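Local coordinates for protein NAD(P)H-flavin oxidoreductase (PDB 3GBH) that binds flavin mononucleotide and probably catalyses NAD(P)H-dependent reduction of flavin or other substrates, as expected of a nitroreductase-family oxidoreductase, at residues I87-L92 with N171-I176. Numbering follows the deposited sequence.
Sequences IIFGDL and NIADII
Helix-on-sheet packing in the alpha+beta fold of the nitroreductase family is exemplified here by Ile87 and Phe89 of strand 84-91, which meet Ile172, Ala173 and Ile176 of the short helix 172-176. The strand and helix segments run at 111° to each other, their axes 11.2 Å apart at closest approach. Apolar contacts join them; no hydrogen bond crosses between the two segments. Phe89 carries the largest share. The far end of its ring, CE1, CZ and CE2, arrives among three helix residues, all of them placed obliquely to its plane. Ile176 meets it tip to tip, with CD1 3.4 Å from CE1 of Phe89 and almost as near to CZ, tight packing for a methyl against an aromatic ring. Ile176 CG1 is set between the backbone N and the carbonyl carbon (chi1 73°), and an anti second torsion (chi2 179°) carries CD1 on to the ring. Across the ring from CE1, CE2 of Phe89 rests 3.9 Å from CB of Ala173, and the helix backbone comes close as well, since Ala173 CA is 4.0 Å from the same CE2. Ile172 serves both strand residues through separate branches: its CG2 touches Phe89 CE2 at 4.2 Å, while its CG1 lies 3.9 Å from Ile87 CD1, the side chains of Ile172 and Ile87 meeting tip to tip. Strand 84-91 is an inner strand of the antiparallel sheet, between strands 54-59 and 183-192. Ile88, between the two contact residues, packs instead on helix 132-156. Helix 62-68 flanks helix 172-176 through Val68, which touches Ile172 and Ile176, and Leu213 of the second subunit also packs on Ile176.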
loop_
_atom_site.group_PDB
_atom_site.type_symbol
_atom_site.label_atom_id
_atom_site.label_comp_id
_atom_site.label_asym_id
_atom_site.label_seq_id
_atom_site.Cartn_x
_atom_site.Cartn_y
_atom_site.Cartn_z
ATOM N N ILE B 87 -34.758 -14.431 -12.591
ATOM C CA ILE B 87 -34.981 -15.428 -11.544
ATOM C C ILE B 87 -33.964 -16.537 -11.753
ATOM O O ILE B 87 -33.952 -17.180 -12.801
ATOM C CB ILE B 87 -36.397 -15.976 -11.560
ATOM C CG1 ILE B 87 -37.419 -14.824 -11.612
ATOM C CG2 ILE B 87 -36.654 -16.866 -10.323
ATOM C CD1 ILE B 87 -38.894 -15.288 -11.749
ATOM N N ILE B 88 -33.102 -16.745 -10.756
ATOM C CA ILE B 88 -32.005 -17.687 -10.868
ATOM C C ILE B 88 -32.381 -18.951 -10.105
ATOM O O ILE B 88 -32.734 -18.899 -8.939
ATOM C CB ILE B 88 -30.713 -17.103 -10.315
ATOM C CG1 ILE B 88 -30.311 -15.848 -11.112
ATOM C CG2 ILE B 88 -29.584 -18.143 -10.345
ATOM C CD1 ILE B 88 -29.386 -14.936 -10.354
ATOM N N PHE B 89 -32.349 -20.067 -10.824
ATOM C CA PHE B 89 -32.666 -21.375 -10.335
ATOM C C PHE B 89 -31.373 -22.186 -10.304
ATOM O O PHE B 89 -30.442 -21.912 -11.054
ATOM C CB PHE B 89 -33.634 -22.069 -11.292
ATOM C CG PHE B 89 -35.017 -21.494 -11.309
ATOM C CD1 PHE B 89 -35.308 -20.389 -12.100
ATOM C CD2 PHE B 89 -36.038 -22.079 -10.553
ATOM C CE1 PHE B 89 -36.580 -19.859 -12.125
ATOM C CE2 PHE B 89 -37.301 -21.575 -10.559
ATOM C CZ PHE B 89 -37.595 -20.444 -11.354
ATOM N N GLY B 90 -31.340 -23.182 -9.437
ATOM C CA GLY B 90 -30.245 -24.126 -9.367
ATOM C C GLY B 90 -30.750 -25.461 -9.898
ATOM O O GLY B 90 -31.847 -25.893 -9.570
ATOM N N ASP B 91 -29.968 -26.096 -10.753
ATOM C CA ASP B 91 -30.334 -27.408 -11.314
ATOM C C ASP B 91 -29.799 -28.504 -10.380
ATOM O O ASP B 91 -28.599 -28.689 -10.260
ATOM C CB ASP B 91 -29.739 -27.524 -12.720
ATOM C CG ASP B 91 -30.025 -28.821 -13.387
ATOM O OD1 ASP B 91 -30.802 -29.683 -12.873
ATOM O OD2 ASP B 91 -29.497 -28.943 -14.495
ATOM N N LEU B 92 -30.695 -29.226 -9.724
ATOM C CA LEU B 92 -30.304 -30.301 -8.791
ATOM C C LEU B 92 -29.756 -31.529 -9.519
ATOM O O LEU B 92 -29.182 -32.412 -8.870
ATOM C CB LEU B 92 -31.510 -30.731 -7.923
ATOM C CG LEU B 92 -32.128 -29.670 -7.013
ATOM C CD1 LEU B 92 -33.410 -30.222 -6.351
ATOM C CD2 LEU B 92 -31.142 -29.209 -5.966
ATOM N N ASN B 171 -44.011 -21.897 -5.726
ATOM C CA ASN B 171 -44.824 -21.962 -6.939
ATOM C C ASN B 171 -44.152 -21.367 -8.171
ATOM O O ASN B 171 -44.636 -21.546 -9.280
ATOM C CB ASN B 171 -46.152 -21.284 -6.699
ATOM C CG ASN B 171 -46.970 -21.986 -5.652
ATOM O OD1 ASN B 171 -47.325 -23.160 -5.797
ATOM N ND2 ASN B 171 -47.275 -21.276 -4.581
ATOM N N ILE B 172 -43.025 -20.699 -7.998
ATOM C CA ILE B 172 -42.469 -19.934 -9.112
ATOM C C ILE B 172 -42.031 -20.799 -10.308
ATOM O O ILE B 172 -42.271 -20.420 -11.470
ATOM C CB ILE B 172 -41.324 -18.983 -8.644
ATOM C CG1 ILE B 172 -40.974 -17.984 -9.757
ATOM C CG2 ILE B 172 -40.148 -19.780 -8.102
ATOM C CD1 ILE B 172 -42.167 -17.018 -10.123
ATOM N N ALA B 173 -41.405 -21.948 -10.047
ATOM C CA ALA B 173 -41.005 -22.865 -11.145
ATOM C C ALA B 173 -42.196 -23.263 -11.998
ATOM O O ALA B 173 -42.158 -23.177 -13.231
ATOM C CB ALA B 173 -40.290 -24.130 -10.609
ATOM N N ASP B 174 -43.267 -23.696 -11.339
ATOM C CA ASP B 174 -44.473 -24.082 -12.050
ATOM C C ASP B 174 -45.051 -22.942 -12.896
ATOM O O ASP B 174 -45.563 -23.170 -13.999
ATOM C CB ASP B 174 -45.550 -24.561 -11.068
ATOM C CG ASP B 174 -45.170 -25.862 -10.346
ATOM O OD1 ASP B 174 -44.531 -26.752 -10.977
ATOM O OD2 ASP B 174 -45.524 -25.986 -9.141
ATOM N N ILE B 175 -45.026 -21.730 -12.349
ATOM C CA ILE B 175 -45.634 -20.576 -12.999
ATOM C C ILE B 175 -44.890 -20.251 -14.297
ATOM O O ILE B 175 -45.498 -19.989 -15.312
ATOM C CB ILE B 175 -45.687 -19.328 -12.047
ATOM C CG1 ILE B 175 -46.683 -19.579 -10.912
ATOM C CG2 ILE B 175 -46.096 -18.075 -12.811
ATOM C CD1 ILE B 175 -46.578 -18.605 -9.752
ATOM N N ILE B 176 -43.573 -20.295 -14.274
ATOM C CA ILE B 176 -42.812 -19.928 -15.465
ATOM C C ILE B 176 -42.539 -21.099 -16.406
ATOM O O ILE B 176 -42.098 -20.889 -17.529
ATOM C CB ILE B 176 -41.514 -19.175 -15.135
ATOM C CG1 ILE B 176 -40.451 -20.091 -14.552
ATOM C CG2 ILE B 176 -41.804 -18.016 -14.157
ATOM C CD1 ILE B 176 -39.165 -19.348 -14.239
#